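Local coordinates for avidin-related protein 4/5 (Gallus gallus, PDB 2OF8) that binds biotin and biotin derivatives with high affinity as a tetrameric avidin and probably influences hydrolysis of an active biotin ester, at residues G31-A36 against S47-I52. The protein carries 2 engineered substitutions. Numbering follows the deposited sequence.
With BNI (5-(2-oxo-hexahydro-thieno[3,4-D]imidazol-6-yl)-pentanoic acid (4-nitro-phenyl)-amide), chain C.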
ATOM      1  N   GLY A  31      17.489 -17.023   2.883  1.00 10.53           N
ATOM      2  CA  GLY A  31      17.089 -17.722   1.691  1.00 10.75           C
ATOM      3  C   GLY A  31      17.529 -16.985   0.457  1.00  9.71           C
ATOM      4  O   GLY A  31      18.309 -16.041   0.509  1.00  9.48           O
ATOM      5  N   THR A  32      17.020 -17.439  -0.678  1.00  9.43           N
ATOM      6  CA  THR A  32      17.266 -16.794  -1.952  1.00  9.32           C
ATOM      7  C   THR A  32      15.959 -16.620  -2.695  1.00  8.50           C
ATOM      8  O   THR A  32      14.980 -17.321  -2.456  1.00  9.51           O
ATOM      9  CB  THR A  32      18.228 -17.616  -2.821  1.00 10.38           C
ATOM     10  OG1 THR A  32      17.639 -18.889  -3.101  1.00 12.17           O
ATOM     11  CG2 THR A  32      19.544 -17.911  -2.093  1.00 11.90           C
ATOM     12  N   TYR A  33      15.973 -15.673  -3.617  1.00  8.24           N
ATOM     13  CA  TYR A  33      14.790 -15.288  -4.364  1.00  7.82           C
ATOM     14  C   TYR A  33      15.202 -15.101  -5.817  1.00  7.63           C
ATOM     15  O   TYR A  33      16.103 -14.318  -6.105  1.00  7.96           O
ATOM     16  CB  TYR A  33      14.206 -13.983  -3.801  1.00  7.80           C
ATOM     17  CG  TYR A  33      12.746 -13.761  -4.128  1.00  7.41           C
ATOM     18  CD1 TYR A  33      12.344 -13.347  -5.394  1.00  7.18           C
ATOM     19  CD2 TYR A  33      11.763 -13.954  -3.172  1.00  7.40           C
ATOM     20  CE1 TYR A  33      10.996 -13.143  -5.690  1.00  6.92           C
ATOM     21  CE2 TYR A  33      10.421 -13.754  -3.457  1.00  7.38           C
ATOM     22  CZ  TYR A  33      10.036 -13.356  -4.711  1.00  6.85           C
ATOM     23  OH  TYR A  33       8.698 -13.165  -4.955  1.00  7.35           O
ATOM     24  N   LEU A  34      14.541 -15.817  -6.721  1.00  7.43           N
ATOM     25  CA  LEU A  34      14.730 -15.676  -8.158  1.00  7.70           C
ATOM     26  C   LEU A  34      13.439 -15.093  -8.721  1.00  7.12           C
ATOM     27  O   LEU A  34      12.438 -15.796  -8.872  1.00  7.49           O
ATOM     28  CB  LEU A  34      15.059 -17.019  -8.812  1.00  8.22           C
ATOM     29  CG  LEU A  34      15.468 -16.912 -10.285  1.00  9.05           C
ATOM     30  CD1 LEU A  34      16.721 -16.089 -10.467  1.00 10.43           C
ATOM     31  CD2 LEU A  34      15.662 -18.305 -10.877  1.00 10.04           C
ATOM     32  N   THR A  35      13.437 -13.789  -8.959  1.00  6.96           N
ATOM     33  CA  THR A  35      12.256 -13.153  -9.508  1.00  6.94           C
ATOM     34  C   THR A  35      12.090 -13.482 -10.987  1.00  6.80           C
ATOM     35  O   THR A  35      13.061 -13.529 -11.736  1.00  7.40           O
ATOM     36  CB  THR A  35      12.250 -11.634  -9.271  1.00  6.67           C
ATOM     37  OG1 THR A  35      11.026 -11.100  -9.805  1.00  6.72           O
ATOM     38  CG2 THR A  35      13.426 -10.899  -9.951  1.00  7.36           C
ATOM     39  N   ALA A  36      10.844 -13.705 -11.397  1.00  7.03           N
ATOM     40  CA  ALA A  36      10.531 -13.933 -12.806  1.00  7.57           C
ATOM     41  C   ALA A  36      10.506 -12.632 -13.599  1.00  7.48           C
ATOM     42  O   ALA A  36      10.632 -12.667 -14.826  1.00  8.80           O
ATOM     43  CB  ALA A  36       9.196 -14.655 -12.945  1.00  8.05           C
ATOM     44  N   SER A  47      19.019 -13.564  -5.698  1.00  8.46           N
ATOM     45  CA  SER A  47      19.226 -12.527  -4.700  1.00  8.29           C
ATOM     46  C   SER A  47      18.897 -13.040  -3.305  1.00  8.15           C
ATOM     47  O   SER A  47      18.004 -13.857  -3.129  1.00  9.12           O
ATOM     48  CB  SER A  47      18.354 -11.327  -5.053  1.00  8.22           C
ATOM     49  OG  SER A  47      18.778 -10.741  -6.282  1.00  9.11           O
ATOM     50  N   PRO A  48      19.621 -12.560  -2.304  1.00  8.48           N
ATOM     51  CA  PRO A  48      19.399 -13.009  -0.929  1.00  8.42           C
ATOM     52  C   PRO A  48      18.201 -12.362  -0.255  1.00  8.01           C
ATOM     53  O   PRO A  48      17.858 -11.217  -0.540  1.00  8.39           O
ATOM     54  CB  PRO A  48      20.685 -12.585  -0.226  1.00  9.17           C
ATOM     55  CG  PRO A  48      21.083 -11.362  -0.938  1.00  9.61           C
ATOM     56  CD  PRO A  48      20.738 -11.602  -2.382  1.00  8.89           C
ATOM     57  N   LEU A  49      17.615 -13.114   0.667  1.00  8.30           N
ATOM     58  CA  LEU A  49      16.551 -12.607   1.520  1.00  8.23           C
ATOM     59  C   LEU A  49      16.857 -12.934   2.980  1.00  8.03           C
ATOM     60  O   LEU A  49      17.582 -13.883   3.286  1.00  8.48           O
ATOM     61  CB  LEU A  49      15.182 -13.161   1.102  1.00  8.79           C
ATOM     62  CG  LEU A  49      14.913 -14.649   1.352  1.00  8.81           C
ATOM     63  CD1 LEU A  49      14.351 -14.920   2.738  1.00  9.48           C
ATOM     64  CD2 LEU A  49      13.976 -15.188   0.291  1.00  9.91           C
ATOM     65  N   LEU A  50      16.299 -12.120   3.866  1.00  7.91           N
ATOM     66  CA  LEU A  50      16.453 -12.282   5.300  1.00  8.02           C
ATOM     67  C   LEU A  50      15.150 -11.860   5.948  1.00  7.28           C
ATOM     68  O   LEU A  50      14.632 -10.784   5.633  1.00  7.30           O
ATOM     69  CB  LEU A  50      17.579 -11.378   5.761  1.00  8.92           C
ATOM     70  CG  LEU A  50      18.169 -11.525   7.145  1.00 11.27           C
ATOM     71  CD1 LEU A  50      18.635 -12.936   7.389  1.00 12.08           C
ATOM     72  CD2 LEU A  50      19.338 -10.559   7.263  1.00 12.10           C
ATOM     73  N   GLY A  51      14.620 -12.671   6.850  1.00  7.42           N
ATOM     74  CA  GLY A  51      13.349 -12.355   7.471  1.00  8.03           C
ATOM     75  C   GLY A  51      13.159 -12.984   8.824  1.00  7.40           C
ATOM     76  O   GLY A  51      14.052 -13.645   9.364  1.00  7.59           O
ATOM     77  N   ILE A  52      11.971 -12.755   9.372  1.00  7.20           N
ATOM     78  CA  ILE A  52      11.562 -13.322  10.647  1.00  7.40           C
ATOM     79  C   ILE A  52      10.103 -13.753  10.564  1.00  7.27           C
ATOM     80  O   ILE A  52       9.259 -12.997  10.078  1.00  7.11           O
ATOM     81  CB  ILE A  52      11.694 -12.324  11.835  1.00  7.38           C
ATOM     82  CG1 ILE A  52      12.920 -11.408  11.735  1.00  8.31           C
ATOM     83  CG2 ILE A  52      11.734 -13.103  13.139  1.00  7.83           C
ATOM     84  CD1 ILE A  52      12.955 -10.325  12.815  1.00  8.61           C
TER
HETATM   85  C1  BNI C 502      13.203  -4.558  -9.738  1.00  9.79           C
HETATM   86  C10 BNI C 502      13.841  -5.664  -8.886  1.00  8.62           C
HETATM   87  C9  BNI C 502      13.028  -6.954  -8.897  1.00  7.63           C
HETATM   88  C8  BNI C 502      11.657  -6.758  -8.266  1.00  7.30           C
HETATM   89  C7  BNI C 502      10.756  -7.951  -8.508  1.00  6.97           C
HETATM   90  C2  BNI C 502       9.338  -7.730  -7.863  1.00  6.51           C
HETATM   91  C6  BNI C 502       7.551  -7.851  -6.068  1.00  6.35           C
HETATM   92  C4  BNI C 502       8.253  -8.749  -8.318  1.00  6.41           C
HETATM   93  C5  BNI C 502       7.150  -8.751  -7.243  1.00  6.11           C
HETATM   94  C3  BNI C 502       7.955 -10.891  -7.530  1.00  5.94           C
HETATM   95  O2  BNI C 502      12.692  -4.803 -10.826  1.00 11.38           O
HETATM   96  O3  BNI C 502       8.086 -12.134  -7.383  1.00  6.61           O
HETATM   97  N1  BNI C 502       7.065 -10.143  -6.879  1.00  6.53           N
HETATM   98  N2  BNI C 502       8.682 -10.135  -8.345  1.00  6.25           N
HETATM   99  S1  BNI C 502       9.369  -7.921  -6.044  1.00  6.45           S
HETATM  100  N17 BNI C 502      13.144  -3.316  -9.255  1.00 11.15           N
HETATM  101  C18 BNI C 502      12.682  -2.144  -9.797  1.00 13.34           C
HETATM  102  C20 BNI C 502      13.450  -0.943  -9.704  1.00 15.29           C
HETATM  103  C21 BNI C 502      12.940   0.276 -10.274  1.00 18.47           C
HETATM  104  C22 BNI C 502      11.650   0.281 -10.957  1.00 19.93           C
HETATM  105  C23 BNI C 502      10.883  -0.924 -11.052  1.00 17.79           C
HETATM  106  C24 BNI C 502      11.385  -2.131 -10.486  1.00 15.53           C
HETATM  107  N25 BNI C 502      11.143   1.575 -11.556  1.00 23.57           N
HETATM  108  O26 BNI C 502      11.774   2.588 -11.473  1.00 26.31           O
HETATM  109  O27 BNI C 502      10.092   1.626 -12.125  1.00 26.22           O
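Tyr33 and Ser47 face each other as a hydrogen-bonded antiparallel pair, a worked case of neighbouring barrel strands zipped together by their backbones. Tyr33 N gives its hydrogen to Ser47 O at 2.8 Å, and Ser47 N answers to Tyr33 O at 3.0 Å. Two residues on, Leu49 N reaches Gly31 O at 3.0 Å, whereas the return bond from Gly31 N to Leu49 O is weak. Between these pairs, at Thr32 and Pro48, the backbone bonds turn outward, to Thr19 and His67, and the proline therefore costs this strand pair no bond; Thr32 CA makes a CH···O contact with Ser47 O.

Leu49 packs mainly on backbone. With CG between its own N and carbonyl carbon (chi1 70°), the side chain folds back over glycine: CG lies 3.6 Å from Gly31 C, and CD2 3.6 Å from Thr32 O and 4.3 Å from Tyr33 CB. An alanine in place of this leucine would probably open a gap above Gly31 and deprive Met18 and Phe64 of packing.

Polar tips serve the ligand. Tyr33, its ring carried away from 47-52, donates from OH to BNI O3 at 2.7 Å, in the ring plane, while Thr35 OG1 accepts a hydrogen bond from BNI N2, nearly straight at 173°. Asn12, Ser16, Ala39, Ser73 and Asn116 add further hydrogen bonds to BNI, as expected of the biotin pocket inside an avidin-family eight-stranded antiparallel barrel.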